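Local structure of putative metallopeptidase (Shewanella baltica OS155, 3IEH) at residues A[175-180]-A[205-210]; A[192-197]-A[219-224]. The protein binds a zinc ion and is probably a metallocarboxypeptidase-like hydrolase of the peptidase M14 family. All coordinates share one frame; numbering follows the deposited sequence.

Contact 1: A[175-180]-A[205-210]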
ATOM      1  N   SER A 175      -3.590  13.335 -10.648  1.00 20.73           N
ATOM      2  CA  SER A 175      -2.218  13.806 -10.834  1.00 19.35           C
ATOM      3  C   SER A 175      -1.444  13.158 -11.975  1.00 18.89           C
ATOM      4  O   SER A 175      -1.578  11.963 -12.246  1.00 16.96           O
ATOM      5  CB  SER A 175      -1.428  13.606  -9.533  1.00 19.95           C
ATOM      6  OG  SER A 175      -0.106  14.161  -9.644  1.00 20.39           O
ATOM      7  N   ARG A 176      -0.623  13.972 -12.639  1.00 19.99           N
ATOM      8  CA  ARG A 176       0.354  13.464 -13.596  1.00 20.33           C
ATOM      9  C   ARG A 176       1.778  13.402 -12.980  1.00 17.97           C
ATOM     10  O   ARG A 176       2.710  12.931 -13.616  1.00 17.02           O
ATOM     11  CB  ARG A 176       0.313  14.269 -14.886  1.00 20.45           C
ATOM     12  CG  ARG A 176       0.715  15.707 -14.754  1.00 27.69           C
ATOM     13  CD  ARG A 176       0.735  16.377 -16.135  1.00 33.47           C
ATOM     14  NE  ARG A 176       1.763  15.793 -16.991  1.00 35.67           N
ATOM     15  CZ  ARG A 176       3.072  16.024 -16.878  1.00 38.37           C
ATOM     16  NH1 ARG A 176       3.555  16.850 -15.948  1.00 37.29           N
ATOM     17  NH2 ARG A 176       3.913  15.417 -17.712  1.00 34.47           N
ATOM     18  N   GLU A 177       1.904  13.815 -11.714  1.00 16.69           N
ATOM     19  CA  GLU A 177       3.191  13.944 -11.023  1.00 16.68           C
ATOM     20  C   GLU A 177       3.247  13.029  -9.804  1.00 15.11           C
ATOM     21  O   GLU A 177       2.271  12.943  -9.066  1.00 16.16           O
ATOM     22  CB  GLU A 177       3.359  15.392 -10.540  1.00 15.02           C
ATOM     23  CG  GLU A 177       3.507  16.399 -11.651  1.00 18.78           C
ATOM     24  CD  GLU A 177       3.602  17.831 -11.148  1.00 17.51           C
ATOM     25  OE1 GLU A 177       3.073  18.116 -10.070  1.00 15.38           O
ATOM     26  OE2 GLU A 177       4.201  18.679 -11.840  1.00 28.29           O
ATOM     27  N   ALA A 178       4.370  12.365  -9.578  1.00 12.56           N
ATOM     28  CA  ALA A 178       4.487  11.434  -8.432  1.00 13.87           C
ATOM     29  C   ALA A 178       4.774  12.182  -7.118  1.00 14.25           C
ATOM     30  O   ALA A 178       5.273  13.308  -7.130  1.00 14.39           O
ATOM     31  CB  ALA A 178       5.587  10.405  -8.690  1.00 10.46           C
ATOM     32  N   TYR A 179       4.453  11.555  -5.991  1.00 11.62           N
ATOM     33  CA  TYR A 179       4.850  12.085  -4.700  1.00 10.71           C
ATOM     34  C   TYR A 179       4.736  10.990  -3.661  1.00 10.92           C
ATOM     35  O   TYR A 179       4.277   9.874  -3.948  1.00 11.11           O
ATOM     36  CB  TYR A 179       4.067  13.365  -4.316  1.00 12.72           C
ATOM     37  CG  TYR A 179       2.580  13.191  -4.277  1.00 10.32           C
ATOM     38  CD1 TYR A 179       1.819  13.220  -5.467  1.00  7.18           C
ATOM     39  CD2 TYR A 179       1.913  13.011  -3.056  1.00 11.75           C
ATOM     40  CE1 TYR A 179       0.433  13.059  -5.441  1.00 10.96           C
ATOM     41  CE2 TYR A 179       0.512  12.843  -3.008  1.00 12.90           C
ATOM     42  CZ  TYR A 179      -0.219  12.843  -4.205  1.00 15.99           C
ATOM     43  OH  TYR A 179      -1.591  12.683  -4.164  1.00 19.34           O
ATOM     44  N   VAL A 180       5.226  11.285  -2.463  1.00 12.56           N
ATOM     45  CA  VAL A 180       5.276  10.302  -1.396  1.00 14.24           C
ATOM     46  C   VAL A 180       5.106  10.967  -0.033  1.00 15.22           C
ATOM     47  O   VAL A 180       5.689  11.999   0.210  1.00 14.09           O
ATOM     48  CB  VAL A 180       6.617   9.513  -1.420  1.00 15.18           C
ATOM     49  CG1 VAL A 180       7.786  10.454  -1.540  1.00 16.71           C
ATOM     50  CG2 VAL A 180       6.751   8.677  -0.154  1.00 10.95           C
ATOM     51  N   PRO A 205       7.466  12.660 -13.630  1.00 16.96           N
ATOM     52  CA  PRO A 205       7.825  13.967 -13.052  1.00 17.00           C
ATOM     53  C   PRO A 205       7.324  14.004 -11.582  1.00 17.90           C
ATOM     54  O   PRO A 205       6.381  13.290 -11.234  1.00 19.75           O
ATOM     55  CB  PRO A 205       7.087  14.990 -13.924  1.00 15.40           C
ATOM     56  CG  PRO A 205       6.027  14.210 -14.717  1.00 18.71           C
ATOM     57  CD  PRO A 205       6.420  12.728 -14.671  1.00 18.08           C
ATOM     58  N   ILE A 206       7.960  14.828 -10.760  1.00 16.61           N
ATOM     59  CA  ILE A 206       7.699  14.930  -9.334  1.00 17.74           C
ATOM     60  C   ILE A 206       6.760  16.097  -8.969  1.00 15.77           C
ATOM     61  O   ILE A 206       6.751  17.114  -9.627  1.00 15.23           O
ATOM     62  CB  ILE A 206       9.067  15.104  -8.622  1.00 18.23           C
ATOM     63  CG1 ILE A 206       9.809  13.758  -8.600  1.00 23.16           C
ATOM     64  CG2 ILE A 206       8.912  15.691  -7.241  1.00 25.46           C
ATOM     65  CD1 ILE A 206       9.023  12.551  -8.046  1.00 17.77           C
ATOM     66  N   ALA A 207       5.970  15.951  -7.909  1.00 16.87           N
ATOM     67  CA  ALA A 207       5.104  17.054  -7.443  1.00 17.12           C
ATOM     68  C   ALA A 207       6.010  18.089  -6.769  1.00 17.26           C
ATOM     69  O   ALA A 207       6.246  18.039  -5.557  1.00 18.98           O
ATOM     70  CB  ALA A 207       4.059  16.543  -6.484  1.00 15.63           C
ATOM     71  N   VAL A 208       6.558  18.996  -7.574  1.00 15.41           N
ATOM     72  CA  VAL A 208       7.531  19.968  -7.079  1.00 16.28           C
ATOM     73  C   VAL A 208       6.947  20.807  -5.949  1.00 17.07           C
ATOM     74  O   VAL A 208       7.639  21.119  -4.986  1.00 16.30           O
ATOM     75  CB  VAL A 208       8.105  20.846  -8.231  1.00 16.80           C
ATOM     76  CG1 VAL A 208       8.696  22.159  -7.696  1.00 12.80           C
ATOM     77  CG2 VAL A 208       9.152  20.036  -9.017  1.00 13.93           C
ATOM     78  N   ASP A 209       5.665  21.137  -6.065  1.00 18.32           N
ATOM     79  CA  ASP A 209       4.983  21.940  -5.074  1.00 19.86           C
ATOM     80  C   ASP A 209       3.493  21.747  -5.185  1.00 21.83           C
ATOM     81  O   ASP A 209       3.022  21.021  -6.041  1.00 21.44           O
ATOM     82  CB  ASP A 209       5.331  23.414  -5.262  1.00 19.64           C
ATOM     83  CG  ASP A 209       4.978  23.919  -6.649  1.00 19.86           C
ATOM     84  OD1 ASP A 209       3.863  23.619  -7.180  1.00 19.94           O
ATOM     85  OD2 ASP A 209       5.830  24.634  -7.197  1.00 20.44           O
ATOM     86  N   GLY A 210       2.768  22.442  -4.319  1.00 28.96           N
ATOM     87  CA  GLY A 210       1.314  22.400  -4.250  1.00 32.87           C
ATOM     88  C   GLY A 210       0.937  22.008  -2.839  1.00 38.59           C
ATOM     89  O   GLY A 210       1.749  22.106  -1.888  1.00 36.04           O
TER
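The methyl carbon of A207 lies against Y179 just where its side chain leaves the backbone, CB of A207 being 3.8 Å from CB of Y179. The Y179 ring leads away from the loop, and its OH is hydrogen-bonded to D172. The backbones are joined by two hydrogen bonds, both made by A178. N of A178 donates to O of P205 at 2.8 Å. N of A207 donates to O of A178, also at 2.8 Å. This is a single beta bridge between A178 and I206. It joins the loop after helix 191-201 to the lead-in of strand 179-183 in the central mixed sheet of the M14 fold. A207 is the centre of an inverse gamma turn. CD1 of I206 reaches back to CB of A178, 4.1 Å away. E177 lays its extended side chain along the loop, with OE1 3.5 Å from CA of A207. The R176 chain, bent at chi3 (-65°), crosses P205 at about a right angle. NH1 of R176 sits 3.8 Å from CG of P205. Y179 also touches E246, the predicted proton donor/acceptor.

Contact 2: A[192-197]-A[219-224]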
ATOM      1  N   PHE A 192      15.720   7.353   3.620  1.00 19.17           N
ATOM      2  CA  PHE A 192      14.485   6.614   3.414  1.00 19.89           C
ATOM      3  C   PHE A 192      13.482   7.391   2.520  1.00 20.26           C
ATOM      4  O   PHE A 192      13.081   6.914   1.471  1.00 18.72           O
ATOM      5  CB  PHE A 192      13.863   6.316   4.779  1.00 19.21           C
ATOM      6  CG  PHE A 192      12.569   5.584   4.696  1.00 16.80           C
ATOM      7  CD1 PHE A 192      12.548   4.235   4.410  1.00 11.29           C
ATOM      8  CD2 PHE A 192      11.361   6.253   4.890  1.00 12.49           C
ATOM      9  CE1 PHE A 192      11.329   3.552   4.302  1.00 14.02           C
ATOM     10  CE2 PHE A 192      10.161   5.589   4.798  1.00 11.50           C
ATOM     11  CZ  PHE A 192      10.140   4.231   4.509  1.00 15.20           C
ATOM     12  N   SER A 193      13.121   8.592   2.972  1.00 20.06           N
ATOM     13  CA  SER A 193      12.212   9.499   2.288  1.00 19.43           C
ATOM     14  C   SER A 193      12.745   9.880   0.916  1.00 18.70           C
ATOM     15  O   SER A 193      12.045   9.758  -0.093  1.00 16.18           O
ATOM     16  CB  SER A 193      11.991  10.777   3.141  1.00 18.55           C
ATOM     17  OG  SER A 193      11.430  10.455   4.415  1.00 20.28           O
ATOM     18  N   LEU A 194      13.998  10.332   0.877  1.00 20.63           N
ATOM     19  CA  LEU A 194      14.591  10.840  -0.368  1.00 19.00           C
ATOM     20  C   LEU A 194      14.795   9.774  -1.439  1.00 17.37           C
ATOM     21  O   LEU A 194      14.689  10.079  -2.622  1.00 18.45           O
ATOM     22  CB  LEU A 194      15.901  11.567  -0.076  1.00 18.29           C
ATOM     23  CG  LEU A 194      15.733  12.825   0.791  1.00 21.78           C
ATOM     24  CD1 LEU A 194      17.096  13.369   1.129  1.00 11.46           C
ATOM     25  CD2 LEU A 194      14.850  13.908   0.131  1.00 21.18           C
ATOM     26  N   ASP A 195      15.070   8.534  -1.029  1.00 16.23           N
ATOM     27  CA  ASP A 195      15.283   7.462  -1.983  1.00 17.04           C
ATOM     28  C   ASP A 195      13.980   7.035  -2.627  1.00 16.48           C
ATOM     29  O   ASP A 195      13.945   6.734  -3.818  1.00 16.81           O
ATOM     30  CB  ASP A 195      15.952   6.243  -1.342  1.00 19.44           C
ATOM     31  CG  ASP A 195      16.224   5.128  -2.363  1.00 27.65           C
ATOM     32  OD1 ASP A 195      17.066   5.339  -3.260  1.00 34.09           O
ATOM     33  OD2 ASP A 195      15.588   4.054  -2.287  1.00 37.13           O
ATOM     34  N   LEU A 196      12.907   6.968  -1.843  1.00 18.52           N
ATOM     35  CA  LEU A 196      11.592   6.627  -2.397  1.00 17.48           C
ATOM     36  C   LEU A 196      11.141   7.697  -3.380  1.00 17.48           C
ATOM     37  O   LEU A 196      10.736   7.402  -4.502  1.00 18.73           O
ATOM     38  CB  LEU A 196      10.592   6.429  -1.286  1.00 19.27           C
ATOM     39  CG  LEU A 196      10.844   5.135  -0.483  1.00 20.67           C
ATOM     40  CD1 LEU A 196       9.892   5.041   0.715  1.00 13.98           C
ATOM     41  CD2 LEU A 196      10.750   3.876  -1.374  1.00 13.43           C
ATOM     42  N   ARG A 197      11.279   8.953  -2.972  1.00 18.78           N
ATOM     43  CA  ARG A 197      10.943  10.094  -3.823  1.00 17.52           C
ATOM     44  C   ARG A 197      11.714   9.997  -5.161  1.00 17.65           C
ATOM     45  O   ARG A 197      11.112  10.095  -6.240  1.00 16.92           O
ATOM     46  CB  ARG A 197      11.248  11.382  -3.046  1.00 17.08           C
ATOM     47  CG  ARG A 197      10.816  12.664  -3.689  1.00 16.37           C
ATOM     48  CD  ARG A 197      11.729  13.087  -4.836  1.00 15.82           C
ATOM     49  NE  ARG A 197      13.134  13.149  -4.451  1.00 18.35           N
ATOM     50  CZ  ARG A 197      13.722  14.176  -3.835  1.00 21.39           C
ATOM     51  NH1 ARG A 197      13.022  15.245  -3.496  1.00 19.51           N
ATOM     52  NH2 ARG A 197      15.025  14.129  -3.552  1.00 22.23           N
ATOM     53  N   ASP A 219       8.964  19.211  -3.442  1.00 17.50           N
ATOM     54  CA  ASP A 219       9.859  18.308  -4.164  1.00 18.31           C
ATOM     55  C   ASP A 219       9.456  16.851  -4.056  1.00 18.07           C
ATOM     56  O   ASP A 219      10.294  15.972  -3.865  1.00 16.80           O
ATOM     57  CB  ASP A 219      11.298  18.513  -3.701  1.00 21.05           C
ATOM     58  CG  ASP A 219      11.854  19.890  -4.091  1.00 22.05           C
ATOM     59  OD1 ASP A 219      11.330  20.525  -5.035  1.00 33.77           O
ATOM     60  OD2 ASP A 219      12.837  20.314  -3.456  1.00 31.20           O
ATOM     61  N   GLY A 220       8.154  16.607  -4.184  1.00 17.51           N
ATOM     62  CA  GLY A 220       7.617  15.260  -4.164  1.00 17.87           C
ATOM     63  C   GLY A 220       7.441  14.621  -2.801  1.00 17.59           C
ATOM     64  O   GLY A 220       7.094  13.434  -2.714  1.00 15.74           O
ATOM     65  N   LEU A 221       7.629  15.405  -1.742  1.00 17.12           N
ATOM     66  CA  LEU A 221       7.619  14.853  -0.392  1.00 17.30           C
ATOM     67  C   LEU A 221       6.621  15.540   0.512  1.00 13.98           C
ATOM     68  O   LEU A 221       6.500  16.749   0.484  1.00 15.18           O
ATOM     69  CB  LEU A 221       9.022  15.010   0.211  1.00 20.37           C
ATOM     70  CG  LEU A 221       9.375  14.063   1.349  1.00 25.64           C
ATOM     71  CD1 LEU A 221       9.287  12.625   0.844  1.00 27.34           C
ATOM     72  CD2 LEU A 221      10.767  14.377   1.916  1.00 25.31           C
ATOM     73  N   ILE A 222       5.867  14.752   1.261  1.00 14.51           N
ATOM     74  CA  ILE A 222       5.042  15.230   2.376  1.00 16.30           C
ATOM     75  C   ILE A 222       5.575  14.440   3.567  1.00 16.91           C
ATOM     76  O   ILE A 222       5.502  13.209   3.589  1.00 20.66           O
ATOM     77  CB  ILE A 222       3.543  15.002   2.150  1.00 19.27           C
ATOM     78  CG1 ILE A 222       3.086  15.691   0.848  1.00 21.54           C
ATOM     79  CG2 ILE A 222       2.738  15.565   3.306  1.00 16.27           C
ATOM     80  CD1 ILE A 222       1.728  15.179   0.313  1.00 20.05           C
ATOM     81  N   PHE A 223       6.143  15.150   4.536  1.00 16.61           N
ATOM     82  CA  PHE A 223       6.879  14.558   5.655  1.00 16.04           C
ATOM     83  C   PHE A 223       6.181  14.703   7.004  1.00 16.98           C
ATOM     84  O   PHE A 223       5.825  15.817   7.404  1.00 16.19           O
ATOM     85  CB  PHE A 223       8.227  15.263   5.742  1.00 15.88           C
ATOM     86  CG  PHE A 223       9.199  14.646   6.721  1.00 18.79           C
ATOM     87  CD1 PHE A 223       9.669  13.344   6.536  1.00 18.13           C
ATOM     88  CD2 PHE A 223       9.698  15.394   7.787  1.00 18.59           C
ATOM     89  CE1 PHE A 223      10.604  12.786   7.428  1.00 22.21           C
ATOM     90  CE2 PHE A 223      10.620  14.853   8.680  1.00 21.08           C
ATOM     91  CZ  PHE A 223      11.085  13.544   8.499  1.00 25.70           C
ATOM     92  N   ASN A 224       6.021  13.572   7.698  1.00 18.14           N
ATOM     93  CA  ASN A 224       5.437  13.503   9.039  1.00 19.89           C
ATOM     94  C   ASN A 224       4.094  14.233   9.166  1.00 22.89           C
ATOM     95  O   ASN A 224       3.846  15.013  10.086  1.00 24.89           O
ATOM     96  CB  ASN A 224       6.463  13.958  10.109  1.00 19.31           C
ATOM     97  CG  ASN A 224       7.640  12.973  10.258  1.00 13.78           C
ATOM     98  OD1 ASN A 224       7.537  11.808   9.885  1.00  7.61           O
ATOM     99  ND2 ASN A 224       8.760  13.448  10.791  1.00  8.78           N
TER
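R197 reaches from helix 191-201 to D219, just ahead of edge strand 221-223, in a helix-on-sheet packing of the alpha/beta M14 fold. Helix segment 192-197 runs roughly antiparallel to the strand, at 155°, with the axes 9.8 Å apart.

The polar link is one hydrogen bond. NH1 of R197 donates to the backbone O of D219 at 2.8 Å, with an N-H...O angle of 160°. The acceptor lies in the guanidinium plane. CG of R197 is anti to the backbone N (chi1 -173°), and the chain bends at chi2 and chi3, which folds it around the same oxygen. CG and CD of R197 are each 3.4 Å from O of D219. CG of R197 is also 3.9 Å from O of G220. G220 has a positive phi, which favours glycine, and R197 CG packs close to it. An alanine in place of R197 would remove the guanidinium and would probably leave the D219 carbonyl without this donor and open a gap beside G220.

The apolar part centres on L221, which points toward the helix. Both its methyls, CD1 and CD2, face CB of S193, each at 4.0 Å. CD2 of L194 makes a looser contact with CD2 of L221.

S193 also meets the F223 ring obliquely. Its hydroxyl is hydrogen-bonded to E184 and S182, while OG lies 3.9 Å from CE1 of F223.

The two contacts have centres about 11 Å apart and touch each other. Their segments alternate along the chain: 175-180, 192-197, 205-210, then 219-224. Strand 179-183 of contact 1 and strand 221-223 of contact 2 are parallel neighbours at one edge of the mixed sheet, and helix 191-201 follows the first of them. Loop 205-210 joins both contacts, since O of A207 and N of G220 are probably hydrogen-bonded, as are O of V208 and N of D219. In contact 1 the side chain of Y179 is about 8 Å from the zinc ion. Contact 2 packs helix 191-201 against the edge strand 221-223.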